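Local coordinates for protein putative NAD-dependent epimerase/dehydratase (PDB 3E8X) that binds NADP and is probably an epimerase or dehydratase of the short-chain dehydrogenase/reductase type, with substrate and reaction unknown, at residues 27-32 / 59-64; 73-78 / 100-105; 112-117 / 124-129; 153-158 / 165-170. All blocks are in the same frame, centred on the assembly; numbering follows the deposited sequence. Where two conformers were deposited one is given.

Contact 1: 27-32 / 59-64. With NAP (NADP nicotinamide-adenine-dinucleotide phosphate), chain B.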
# COMPACT_ATOMS: atom_id res chain seq x y z
N VAL A 27 3.22 16.70 10.74
CA VAL A 27 3.99 15.45 10.64
C VAL A 27 4.95 15.67 9.46
O VAL A 27 4.56 16.09 8.38
CB VAL A 27 3.09 14.23 10.45
CG1 VAL A 27 3.90 12.91 10.29
CG2 VAL A 27 2.07 14.14 11.60
N GLY A 28 6.23 15.46 9.70
CA GLY A 28 7.21 15.77 8.66
C GLY A 28 7.66 17.22 8.73
O GLY A 28 8.04 17.78 7.71
N ALA A 29 7.68 17.78 9.95
CA ALA A 29 7.78 19.24 10.15
C ALA A 29 9.17 19.86 9.78
O ALA A 29 9.27 21.10 9.59
CB ALA A 29 7.34 19.65 11.60
N ASN A 30 10.19 19.02 9.69
CA ASN A 30 11.52 19.47 9.25
C ASN A 30 11.73 19.49 7.73
O ASN A 30 12.80 19.92 7.27
CB ASN A 30 12.63 18.65 9.92
CG ASN A 30 13.97 19.39 9.94
OD1 ASN A 30 14.04 20.59 10.27
ND2 ASN A 30 15.05 18.68 9.59
N GLY A 31 10.73 19.05 6.97
CA GLY A 31 10.78 19.08 5.52
C GLY A 31 10.60 20.49 4.96
O GLY A 31 10.27 21.41 5.69
N LYS A 32 10.83 20.64 3.67
CA LYS A 32 10.92 21.95 3.02
C LYS A 32 9.55 22.63 2.97
O LYS A 32 9.42 23.76 3.44
CB LYS A 32 11.52 21.81 1.61
CG LYS A 32 12.95 21.27 1.59
CD LYS A 32 13.32 20.60 0.23
CE LYS A 32 14.37 19.52 0.38
NZ LYS A 32 13.96 18.31 -0.38
N PRO A 59 14.66 23.86 18.18
CA PRO A 59 14.89 25.30 18.30
C PRO A 59 14.70 26.10 17.01
O PRO A 59 14.05 27.15 17.07
CB PRO A 59 16.33 25.37 18.84
CG PRO A 59 16.51 24.08 19.57
CD PRO A 59 15.75 23.08 18.78
N GLU A 60 15.19 25.61 15.87
CA GLU A 60 15.01 26.37 14.61
C GLU A 60 13.59 26.31 14.09
O GLU A 60 13.11 27.25 13.43
CB GLU A 60 16.02 25.95 13.54
CG GLU A 60 17.43 26.46 13.85
CD GLU A 60 18.40 26.30 12.68
OE1 GLU A 60 17.99 26.05 11.52
OE2 GLU A 60 19.58 26.46 12.94
N LEU A 61 12.88 25.21 14.37
CA LEU A 61 11.46 25.14 13.95
C LEU A 61 10.58 26.07 14.79
O LEU A 61 9.65 26.67 14.27
CB LEU A 61 10.95 23.71 13.94
CG LEU A 61 11.69 22.82 12.92
CD1 LEU A 61 11.13 21.52 13.07
CD2 LEU A 61 11.66 23.37 11.46
N ARG A 62 10.91 26.23 16.07
CA ARG A 62 10.30 27.29 16.87
C ARG A 62 10.54 28.70 16.27
O ARG A 62 9.62 29.49 16.22
CB ARG A 62 10.82 27.27 18.31
CG ARG A 62 10.44 26.09 19.11
CD ARG A 62 10.87 26.23 20.58
NE ARG A 62 10.59 25.00 21.34
CZ ARG A 62 9.42 24.72 21.93
NH1 ARG A 62 8.39 25.56 21.88
NH2 ARG A 62 9.27 23.58 22.59
N GLU A 63 11.77 28.99 15.80
CA GLU A 63 12.09 30.25 15.12
C GLU A 63 11.25 30.43 13.84
O GLU A 63 10.81 31.52 13.51
CB GLU A 63 13.58 30.30 14.72
CG GLU A 63 14.54 30.44 15.87
CD GLU A 63 15.96 30.52 15.41
OE1 GLU A 63 16.21 30.33 14.21
OE2 GLU A 63 16.84 30.76 16.26
N ARG A 64 11.03 29.35 13.14
CA ARG A 64 10.21 29.35 11.89
C ARG A 64 8.68 29.38 12.11
O ARG A 64 7.91 29.46 11.15
CB ARG A 64 10.58 28.12 11.09
CG ARG A 64 12.05 28.12 10.72
CD ARG A 64 12.25 27.12 9.59
NE ARG A 64 13.60 27.16 9.07
CZ ARG A 64 14.01 27.97 8.11
NH1 ARG A 64 13.18 28.85 7.56
NH2 ARG A 64 15.26 27.91 7.72
PA NAP B . 11.08 16.88 2.37
O1A NAP B . 11.81 15.58 1.99
O2A NAP B . 11.85 18.18 2.42
O5B NAP B . 10.31 16.56 3.76
C5B NAP B . 10.16 15.24 4.31
C4B NAP B . 10.26 15.22 5.83
O4B NAP B . 9.85 13.90 6.25
C3B NAP B . 11.68 15.44 6.41
O3B NAP B . 11.77 16.56 7.32
C2B NAP B . 11.99 14.17 7.19
O2B NAP B . 12.72 14.33 8.42
C1B NAP B . 10.57 13.63 7.45
N9A NAP B . 10.64 12.20 7.84
C8A NAP B . 11.29 11.23 7.19
N7A NAP B . 11.16 10.08 7.88
C5A NAP B . 10.42 10.35 8.97
C6A NAP B . 9.95 9.59 10.05
N6A NAP B . 10.24 8.27 10.12
N1A NAP B . 9.24 10.16 11.04
C2A NAP B . 8.96 11.47 10.99
N3A NAP B . 9.39 12.24 9.97
C4A NAP B . 10.11 11.70 8.95
O3 NAP B . 9.86 17.06 1.30
PN NAP B . 9.15 18.44 0.80
O1N NAP B . 9.95 18.93 -0.38
O2N NAP B . 8.83 19.23 2.05
O5D NAP B . 7.80 17.96 0.07
C5D NAP B . 6.66 17.58 0.82
C4D NAP B . 6.04 16.38 0.14
O4D NAP B . 5.59 16.70 -1.18
C3D NAP B . 7.05 15.25 -0.04
O3D NAP B . 7.09 14.48 1.17
C2D NAP B . 6.60 14.54 -1.31
O2D NAP B . 5.96 13.31 -1.06
C1D NAP B . 5.59 15.50 -1.98
N1N NAP B . 5.83 15.83 -3.42
C2N NAP B . 7.06 16.11 -3.90
C3N NAP B . 7.24 16.43 -5.27
C7N NAP B . 8.59 16.79 -5.85
O7N NAP B . 8.62 17.38 -6.95
N7N NAP B . 9.69 16.52 -5.14
C4N NAP B . 6.13 16.45 -6.11
C5N NAP B . 4.88 16.17 -5.59
C6N NAP B . 4.77 15.86 -4.24
P2B NAP B . 14.29 14.77 8.54
O1X NAP B . 14.30 16.28 8.57
O2X NAP B . 14.75 14.17 9.87
O3X NAP B . 14.92 14.21 7.28

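Contact 2: 73-78 / 100-105. With NAP (NADP nicotinamide-adenine-dinucleotide phosphate), chain B.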
# COMPACT_ATOMS: atom_id res chain seq x y z
N ASN A 73 8.70 9.50 15.90
CA ASN A 73 9.23 8.87 14.71
C ASN A 73 8.09 8.02 14.14
O ASN A 73 7.50 7.24 14.84
CB ASN A 73 10.46 8.05 15.16
CG ASN A 73 11.17 7.32 14.04
OD1 ASN A 73 10.57 6.84 13.10
ND2 ASN A 73 12.47 7.16 14.21
N LEU A 74 7.80 8.13 12.86
CA LEU A 74 6.72 7.32 12.24
C LEU A 74 6.97 5.79 12.24
O LEU A 74 6.05 5.01 12.01
CB LEU A 74 6.45 7.80 10.80
CG LEU A 74 5.76 9.17 10.60
CD1 LEU A 74 5.85 9.62 9.10
CD2 LEU A 74 4.32 9.11 11.12
N GLU A 75 8.22 5.39 12.45
CA GLU A 75 8.61 4.00 12.49
C GLU A 75 8.55 3.41 13.90
O GLU A 75 8.70 2.21 14.06
CB GLU A 75 10.00 3.83 11.89
CG GLU A 75 10.06 4.26 10.42
CD GLU A 75 11.35 3.90 9.74
OE1 GLU A 75 12.33 4.64 9.93
OE2 GLU A 75 11.38 2.89 8.99
N GLU A 76 8.30 4.24 14.91
CA GLU A 76 8.19 3.81 16.28
C GLU A 76 6.80 4.17 16.79
O GLU A 76 5.94 4.55 16.01
CB GLU A 76 9.30 4.47 17.10
CG GLU A 76 10.68 4.01 16.63
CD GLU A 76 11.85 4.72 17.26
OE1 GLU A 76 11.66 5.72 17.98
OE2 GLU A 76 12.98 4.25 16.98
N ASP A 77 6.56 4.02 18.08
CA ASP A 77 5.29 4.43 18.68
C ASP A 77 5.27 5.97 18.77
O ASP A 77 6.01 6.57 19.52
CB ASP A 77 5.15 3.82 20.07
CG ASP A 77 3.78 4.00 20.68
OD1 ASP A 77 3.03 4.91 20.28
OD2 ASP A 77 3.47 3.21 21.60
N PHE A 78 4.42 6.61 17.99
CA PHE A 78 4.37 8.07 17.98
C PHE A 78 3.04 8.64 18.50
O PHE A 78 2.74 9.83 18.26
CB PHE A 78 4.70 8.61 16.58
CG PHE A 78 3.77 8.11 15.50
CD1 PHE A 78 2.63 8.81 15.17
CD2 PHE A 78 4.04 6.95 14.81
CE1 PHE A 78 1.76 8.34 14.19
CE2 PHE A 78 3.20 6.50 13.84
CZ PHE A 78 2.07 7.19 13.52
N ALA A 100 13.42 2.73 -1.77
CA ALA A 100 12.00 2.47 -1.94
C ALA A 100 11.45 1.76 -0.69
O ALA A 100 10.28 1.79 -0.44
CB ALA A 100 11.75 1.67 -3.21
N ASP A 101 12.30 1.12 0.11
CA ASP A 101 11.85 0.58 1.39
C ASP A 101 11.21 1.66 2.27
O ASP A 101 10.21 1.41 2.93
CB ASP A 101 12.96 -0.18 2.12
CG ASP A 101 14.18 0.68 2.45
OD1 ASP A 101 14.64 1.45 1.59
OD2 ASP A 101 14.68 0.57 3.58
N LYS A 102 11.80 2.86 2.25
CA LYS A 102 11.31 3.94 3.10
C LYS A 102 10.08 4.65 2.49
O LYS A 102 9.27 5.16 3.20
CB LYS A 102 12.46 4.89 3.46
CG LYS A 102 13.54 4.21 4.39
CD LYS A 102 12.91 3.56 5.68
CE LYS A 102 14.01 3.02 6.63
NZ LYS A 102 13.50 1.94 7.49
N THR A 103 9.94 4.62 1.18
CA THR A 103 8.73 5.08 0.51
C THR A 103 7.55 4.26 1.00
O THR A 103 6.55 4.84 1.37
CB THR A 103 8.84 4.93 -1.02
OG1 THR A 103 10.05 5.54 -1.44
CG2 THR A 103 7.66 5.52 -1.75
N ILE A 104 7.68 2.94 1.03
CA ILE A 104 6.66 2.06 1.66
C ILE A 104 6.40 2.38 3.13
O ILE A 104 5.25 2.50 3.59
CB ILE A 104 7.05 0.54 1.59
CG1 ILE A 104 7.21 0.07 0.15
CG2 ILE A 104 5.96 -0.34 2.25
CD1 ILE A 104 7.76 -1.41 -0.00
N LEU A 105 7.48 2.45 3.90
CA LEU A 105 7.40 2.55 5.35
C LEU A 105 6.98 3.96 5.84
O LEU A 105 6.30 4.04 6.85
CB LEU A 105 8.69 2.06 6.00
CG LEU A 105 8.95 0.54 5.87
CD1 LEU A 105 10.30 0.12 6.51
CD2 LEU A 105 7.76 -0.28 6.48
PA NAP B . 11.08 16.88 2.37
O1A NAP B . 11.81 15.58 1.99
O2A NAP B . 11.85 18.18 2.42
O5B NAP B . 10.31 16.56 3.76
C5B NAP B . 10.16 15.24 4.31
C4B NAP B . 10.26 15.22 5.83
O4B NAP B . 9.85 13.90 6.25
C3B NAP B . 11.68 15.44 6.41
O3B NAP B . 11.77 16.56 7.32
C2B NAP B . 11.99 14.17 7.19
O2B NAP B . 12.72 14.33 8.42
C1B NAP B . 10.57 13.63 7.45
N9A NAP B . 10.64 12.20 7.84
C8A NAP B . 11.29 11.23 7.19
N7A NAP B . 11.16 10.08 7.88
C5A NAP B . 10.42 10.35 8.97
C6A NAP B . 9.95 9.59 10.05
N6A NAP B . 10.24 8.27 10.12
N1A NAP B . 9.24 10.16 11.04
C2A NAP B . 8.96 11.47 10.99
N3A NAP B . 9.39 12.24 9.97
C4A NAP B . 10.11 11.70 8.95
O3 NAP B . 9.86 17.06 1.30
PN NAP B . 9.15 18.44 0.80
O1N NAP B . 9.95 18.93 -0.38
O2N NAP B . 8.83 19.23 2.05
O5D NAP B . 7.80 17.96 0.07
C5D NAP B . 6.66 17.58 0.82
C4D NAP B . 6.04 16.38 0.14
O4D NAP B . 5.59 16.70 -1.18
C3D NAP B . 7.05 15.25 -0.04
O3D NAP B . 7.09 14.48 1.17
C2D NAP B . 6.60 14.54 -1.31
O2D NAP B . 5.96 13.31 -1.06
C1D NAP B . 5.59 15.50 -1.98
N1N NAP B . 5.83 15.83 -3.42
C2N NAP B . 7.06 16.11 -3.90
C3N NAP B . 7.24 16.43 -5.27
C7N NAP B . 8.59 16.79 -5.85
O7N NAP B . 8.62 17.38 -6.95
N7N NAP B . 9.69 16.52 -5.14
C4N NAP B . 6.13 16.45 -6.11
C5N NAP B . 4.88 16.17 -5.59
C6N NAP B . 4.77 15.86 -4.24
P2B NAP B . 14.29 14.77 8.54
O1X NAP B . 14.30 16.28 8.57
O2X NAP B . 14.75 14.17 9.87
O3X NAP B . 14.92 14.21 7.28
O HOH W 1 6.53 3.07 9.31

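Contact 3: 112-117 / 124-129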
# COMPACT_ATOMS: atom_id res chain seq x y z
N ILE A 112 -0.76 5.77 6.77
CA ILE A 112 -1.80 4.87 7.24
C ILE A 112 -1.91 4.83 8.76
O ILE A 112 -3.01 4.94 9.31
CB ILE A 112 -1.66 3.43 6.66
CG1 ILE A 112 -1.96 3.45 5.14
CG2 ILE A 112 -2.52 2.44 7.51
CD1 ILE A 112 -1.73 2.06 4.37
N LYS A 113 -0.78 4.71 9.44
CA LYS A 113 -0.77 4.78 10.89
C LYS A 113 -1.19 6.16 11.44
O LYS A 113 -1.79 6.21 12.50
CB LYS A 113 0.58 4.33 11.45
CG LYS A 113 0.98 2.83 11.12
CD LYS A 113 2.26 2.37 11.78
CE LYS A 113 3.52 3.01 11.15
NZ LYS A 113 4.84 2.57 11.76
N THR A 114 -0.87 7.26 10.75
CA THR A 114 -1.25 8.62 11.22
C THR A 114 -2.76 8.80 11.16
O THR A 114 -3.37 9.42 12.04
CB THR A 114 -0.58 9.78 10.41
OG1 THR A 114 -1.05 9.77 9.04
CG2 THR A 114 0.92 9.67 10.45
N ILE A 115 -3.35 8.24 10.12
CA ILE A 115 -4.78 8.23 9.92
C ILE A 115 -5.50 7.45 11.01
O ILE A 115 -6.51 7.92 11.55
CB ILE A 115 -5.14 7.62 8.53
CG1 ILE A 115 -4.63 8.52 7.39
CG2 ILE A 115 -6.62 7.35 8.46
CD1 ILE A 115 -4.78 7.94 5.97
N GLN A 116 -4.98 6.26 11.31
CA GLN A 116 -5.54 5.41 12.34
C GLN A 116 -5.43 6.07 13.71
O GLN A 116 -6.35 6.01 14.53
CB GLN A 116 -4.84 4.05 12.35
CG GLN A 116 -5.32 3.10 11.25
CD GLN A 116 -4.45 1.84 11.13
OE1 GLN A 116 -3.52 1.60 11.93
NE2 GLN A 116 -4.76 1.01 10.13
N GLU A 117 -4.31 6.72 13.95
CA GLU A 117 -4.13 7.42 15.22
C GLU A 117 -5.11 8.61 15.36
O GLU A 117 -5.62 8.82 16.42
CB GLU A 117 -2.70 7.89 15.39
CG GLU A 117 -2.43 8.49 16.76
CD GLU A 117 -2.53 7.46 17.88
OE1 GLU A 117 -2.90 7.88 19.01
OE2 GLU A 117 -2.24 6.26 17.60
N LYS A 124 -10.67 15.18 14.00
CA LYS A 124 -11.49 15.09 12.78
C LYS A 124 -10.77 15.60 11.52
O LYS A 124 -10.93 15.06 10.45
CB LYS A 124 -12.84 15.84 12.97
CG LYS A 124 -13.74 15.21 14.05
CD LYS A 124 -14.78 14.17 13.50
CE LYS A 124 -14.27 13.07 12.46
NZ LYS A 124 -15.24 13.01 11.28
N ARG A 125 -9.99 16.64 11.68
CA ARG A 125 -9.43 17.37 10.54
C ARG A 125 -8.06 16.84 10.11
O ARG A 125 -7.13 16.79 10.90
CB ARG A 125 -9.40 18.87 10.86
CG ARG A 125 -9.06 19.76 9.68
CD ARG A 125 -10.04 19.63 8.52
NE ARG A 125 -9.91 20.66 7.48
CZ ARG A 125 -10.00 20.42 6.18
NH1 ARG A 125 -10.21 19.21 5.73
NH2 ARG A 125 -9.86 21.39 5.30
N PHE A 126 -7.98 16.42 8.85
CA PHE A 126 -6.79 15.81 8.31
C PHE A 126 -6.49 16.36 6.90
O PHE A 126 -7.32 16.25 5.98
CB PHE A 126 -6.96 14.29 8.29
CG PHE A 126 -5.67 13.52 8.14
CD1 PHE A 126 -5.16 12.78 9.20
CD2 PHE A 126 -4.99 13.49 6.92
CE1 PHE A 126 -3.99 12.07 9.07
CE2 PHE A 126 -3.79 12.78 6.79
CZ PHE A 126 -3.30 12.07 7.86
N ILE A 127 -5.31 16.94 6.74
CA ILE A 127 -4.83 17.39 5.43
C ILE A 127 -3.65 16.51 4.96
O ILE A 127 -2.61 16.41 5.62
CB ILE A 127 -4.37 18.90 5.47
CG1 ILE A 127 -5.31 19.74 6.40
CG2 ILE A 127 -4.15 19.47 4.01
CD1 ILE A 127 -6.73 19.77 6.00
N MSE A 128 -3.85 15.84 3.83
CA MSE A 128 -2.84 15.06 3.18
C MSE A 128 -2.12 15.88 2.11
O MSE A 128 -2.74 16.51 1.24
CB MSE A 128 -3.49 13.86 2.54
CG MSE A 128 -2.60 13.10 1.60
SE MSE A 128 -1.27 12.19 2.70
CE MSE A 128 -2.28 10.75 3.46
N VAL A 129 -0.79 15.90 2.19
CA VAL A 129 0.06 16.42 1.11
C VAL A 129 0.46 15.22 0.27
O VAL A 129 1.27 14.42 0.65
CB VAL A 129 1.29 17.18 1.64
CG1 VAL A 129 2.11 17.77 0.51
CG2 VAL A 129 0.84 18.25 2.63

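Contact 4: 153-158 / 165-170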
# COMPACT_ATOMS: atom_id res chain seq x y z
N LEU A 153 -2.14 5.07 -2.65
CA LEU A 153 -2.75 4.11 -1.73
C LEU A 153 -2.95 4.74 -0.37
O LEU A 153 -3.91 4.42 0.33
CB LEU A 153 -1.95 2.82 -1.66
CG LEU A 153 -1.97 1.98 -2.93
CD1 LEU A 153 -0.98 0.80 -2.77
CD2 LEU A 153 -3.43 1.50 -3.29
N ALA A 154 -2.08 5.68 -0.01
CA ALA A 154 -2.28 6.45 1.23
C ALA A 154 -3.50 7.36 1.09
O ALA A 154 -4.30 7.46 2.01
CB ALA A 154 -1.00 7.26 1.60
N ASP A 155 -3.66 7.99 -0.07
CA ASP A 155 -4.83 8.80 -0.35
C ASP A 155 -6.10 7.99 -0.25
O ASP A 155 -7.10 8.46 0.29
CB ASP A 155 -4.74 9.44 -1.77
CG ASP A 155 -3.73 10.57 -1.85
OD1 ASP A 155 -3.22 10.99 -0.78
OD2 ASP A 155 -3.46 11.04 -2.99
N ASP A 156 -6.08 6.77 -0.77
CA ASP A 156 -7.27 5.90 -0.70
C ASP A 156 -7.64 5.46 0.71
O ASP A 156 -8.81 5.39 1.05
CB ASP A 156 -7.09 4.68 -1.61
CG ASP A 156 -7.16 5.03 -3.09
OD1 ASP A 156 -7.55 6.17 -3.47
OD2 ASP A 156 -6.77 4.17 -3.89
N GLU A 157 -6.65 5.20 1.54
CA GLU A 157 -6.88 4.94 2.95
C GLU A 157 -7.60 6.12 3.65
O GLU A 157 -8.55 5.94 4.41
CB GLU A 157 -5.54 4.62 3.64
CG GLU A 157 -5.68 4.21 5.09
CD GLU A 157 -6.00 2.72 5.29
OE1 GLU A 157 -6.04 1.89 4.32
OE2 GLU A 157 -6.13 2.36 6.47
N LEU A 158 -7.15 7.34 3.38
CA LEU A 158 -7.79 8.56 3.89
C LEU A 158 -9.22 8.71 3.39
O LEU A 158 -10.12 9.02 4.17
CB LEU A 158 -6.97 9.80 3.52
CG LEU A 158 -7.34 11.14 4.17
CD1 LEU A 158 -7.51 11.00 5.68
CD2 LEU A 158 -6.30 12.28 3.77
N TYR A 165 -11.40 15.20 5.71
CA TYR A 165 -10.11 15.26 5.04
C TYR A 165 -10.11 16.29 3.94
O TYR A 165 -11.15 16.66 3.42
CB TYR A 165 -9.68 13.88 4.49
CG TYR A 165 -10.51 13.33 3.34
CD1 TYR A 165 -10.26 13.71 2.02
CD2 TYR A 165 -11.56 12.42 3.56
CE1 TYR A 165 -11.02 13.23 0.96
CE2 TYR A 165 -12.35 11.94 2.47
CZ TYR A 165 -12.05 12.33 1.19
OH TYR A 165 -12.80 11.88 0.13
N THR A 166 -8.91 16.73 3.57
CA THR A 166 -8.66 17.39 2.27
C THR A 166 -7.32 16.83 1.81
O THR A 166 -6.37 16.77 2.59
CB THR A 166 -8.55 18.94 2.40
OG1 THR A 166 -9.74 19.46 3.00
CG2 THR A 166 -8.36 19.56 1.00
N ILE A 167 -7.30 16.42 0.54
CA ILE A 167 -6.10 15.93 -0.16
C ILE A 167 -5.66 16.95 -1.25
O ILE A 167 -6.41 17.29 -2.20
CB ILE A 167 -6.28 14.53 -0.85
CG1 ILE A 167 -6.70 13.44 0.17
CG2 ILE A 167 -5.01 14.10 -1.56
CD1 ILE A 167 -7.41 12.20 -0.46
N VAL A 168 -4.45 17.46 -1.01
CA VAL A 168 -3.76 18.44 -1.87
C VAL A 168 -2.70 17.69 -2.66
O VAL A 168 -1.78 17.13 -2.08
CB VAL A 168 -3.12 19.56 -1.01
CG1 VAL A 168 -2.59 20.72 -1.88
CG2 VAL A 168 -4.15 20.05 0.02
N ARG A 169 -2.85 17.69 -3.98
CA ARG A 169 -1.90 17.04 -4.89
C ARG A 169 -1.09 18.08 -5.66
O ARG A 169 -1.48 18.47 -6.77
CB ARG A 169 -2.67 16.11 -5.85
CG ARG A 169 -3.27 14.92 -5.13
CD ARG A 169 -4.25 14.12 -5.95
NE ARG A 169 -4.48 12.84 -5.30
CZ ARG A 169 -5.28 11.89 -5.75
NH1 ARG A 169 -5.98 12.04 -6.86
NH2 ARG A 169 -5.34 10.74 -5.10
N PRO A 170 0.04 18.56 -5.09
CA PRO A 170 0.85 19.48 -5.87
C PRO A 170 1.46 18.83 -7.10
O PRO A 170 1.75 17.62 -7.09
CB PRO A 170 1.95 19.94 -4.92
CG PRO A 170 1.73 19.26 -3.64
CD PRO A 170 0.61 18.29 -3.77
O HOH W 2 -7.12 8.33 -5.01

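Contact 1: 27-32 / 59-64
Leu61 reaches from helix 58-63 to the loop 27-32 and ends in van der Waals contact with Ala29 and Asn30. Its CD2 methyl meets two oxygens, lying 3.8 Å from Ala29 O and also 3.8 Å from Asn30 OD1, while CD1 and Ala29 CB form one loose apolar pair at 4.5 Å. The Leu61 and Asn30 side chains cross at about a right angle; OD1 is the end of the amide near Leu61 CD2, and ND2 turns to the cofactor.

Hydrogen bonds run from the loop to NADP. With CG anti to the backbone N (chi1 -158°), Asn30 sends ND2 to O1X of the phosphate on the adenosine ribose at 2.7 Å, with an N-H...O angle of 159°; its OD1 accepts from Arg35. That pair of bonds probably fixes which way round the amide lies. Replacing Asn30 by an alanine would probably leave O1X without this donor and Arg35 without its acceptor, and open a gap beside Leu61 CD2. Lys32 N donates to O2A of the diphosphate at 2.9 Å.

Backbone shape completes the site. Gly28 to Gly31 form a type I turn, closed by Gly31 N to Gly28 O at 3.1 Å, and Gly31 is the N-cap of helix 32-43. A CB on Gly31 would run into NADP O5B. Such a glycine-rich turn between the first strand and helix is the dinucleotide-binding loop of the Rossmann fold.

Contact 2: 73-78 / 100-105
Glu75 and Lys102 bridge the loop after strand 68-71 and the first turns of helix 100-121, beside the adenine end of the Rossmann-fold cofactor site. Their side chains cross at about a right angle. Glu75 is extended beyond CG, whereas the lysine chain bends at chi2 (-53°), which helps bring its ammonium to the carboxylate. Lys102 NZ donates to Glu75 OE2 at 2.8 Å on the syn side of that oxygen, making a salt bridge. Leu105 supplies an apolar flank, its CD1 3.9 Å from Glu75 OE2, and Met142 of the second subunit packs on both charged chains. A glutamine in place of Glu75 would probably leave the Lys102 ammonium without its opposite charge and weaken the link between loop and helix.

The loop itself is shaped by an Asx turn, in which Asn73 OD1 accepts from Glu75 N at 2.8 Å. The same OD1 receives a weak bond from N6A of the adenine, and Leu74 CG lies 3.6 Å from N1A of that base. A second link between the segments is made by water, which donates to Leu105 O at 2.7 Å and, weakly, to Leu74 O at 3.4 Å.

Contact 3: 112-117 / 124-129
Phe126 points its ring from strand 125-129 toward helix 100-121, where Thr114 and Ile115 receive its far end. The apolar part is carried by Ile115: its CG1 has Phe126 CZ, at 3.8 Å, and Phe126 CE1, at 4.0 Å, as its nearest ring atoms and approaches the ring obliquely. The two side chains cross at about a right angle. Phe126 CG stands anti to the backbone N (chi1 -163°), a setting that sends the ring out from the sheet toward the helix.

The polar-to-aromatic part belongs to Thr114, whose side chain was modelled in two conformers, so its details are less certain. In the conformer described, OG1 sits at the edge of the Phe126 ring, in its plane, 3.4 Å from CZ. There the buried hydroxyl is hydrogen-bonded to Ala111 O, about one helical turn back, and so has a polar partner within its own helix.

Around these three residues the core closes. Phe90 of strand 87-90 touches both Thr114 and Phe126, and Leu158 of helix 145-160 packs on the phenylalanine as well. The contact thus joins the helix and second strand of the beta-alpha-beta unit formed by strand 87-90, helix 100-121 and strand 125-129.

Chemically, helix and strand meet here mainly through dispersion between Ile115 and Phe126. The approach of oxygen to the ring edge, where the C-H groups carry slight positive charge, belongs to one of two threonine conformers and is probably a minor, if favourable, addition.

Contact 4: 153-158 / 165-170
Helix 145-160 and strand 164-174 are the last two elements of a beta-alpha-beta unit that starts with strand 125-129, and here the helix packs against the strand that follows it. The axes of segments 153-158 and 165-170 approach to 9.8 Å and run nearly antiparallel, at 161°, as expected of a helix returning across a parallel sheet.

At one end the link is ionic. Arg169, extended from CG to NE, heads straight at Asp155 and holds it along one flank of the guanidinium, with two of its nitrogens on a single oxygen: NH2 to Asp155 OD2 is 2.8 Å and NE to the same OD2 is 3.1 Å. That oxygen lies in the guanidinium plane, but the donors meet it on its anti side and out of the carboxylate plane, NE more than NH2; the two planes are 31° apart. Ser130 OG is a further hydrogen-bonding partner of OD2. A water accepts from Arg169 NH2 at 3.0 Å and donates to Asp156 OD1, adding a second route between helix and strand.

Toward the other end the contact is apolar. Leu158 CG lies 3.6 Å from Tyr165 CB, and its CD2 is 3.8 Å from Ile167 CG1, the leucine and isoleucine chains running alongside in opposing senses. Ile167 CG2 packs over one face of the Asp155 carboxylate, 3.7 Å from OD1.

Met128 of strand 125-129 touches Asp155, Leu158 and Ile167, while Ile115 of helix 100-121 packs on Leu158; strand 216-223 flanks Ile167 and Arg169.

How the contacts relate
The four contacts follow one another along the chain without interleaving, all within the NAD(P)H-binding region. Contacts 1 and 2, centres about 19 Å apart, both touch NADP, and meet where Val27 packs on Leu74. Contacts 2 and 3, centres about 15 Å apart, share helix 100-121, and Lys113 NZ reaches Leu74 O at 2.7 Å. Contacts 3 and 4 lie closest, centres about 9 Å apart: strands 125-129 and 164-174 are parallel neighbours in the sheet, joined by a backbone hydrogen bond from Thr166 N to Phe126 O. Contacts 1 and 4 lie on opposite sides of the chain's centre, their own centres about 22 Å apart. The series thus runs from the cofactor's adenosine half into the core of the Rossmann-like sheet.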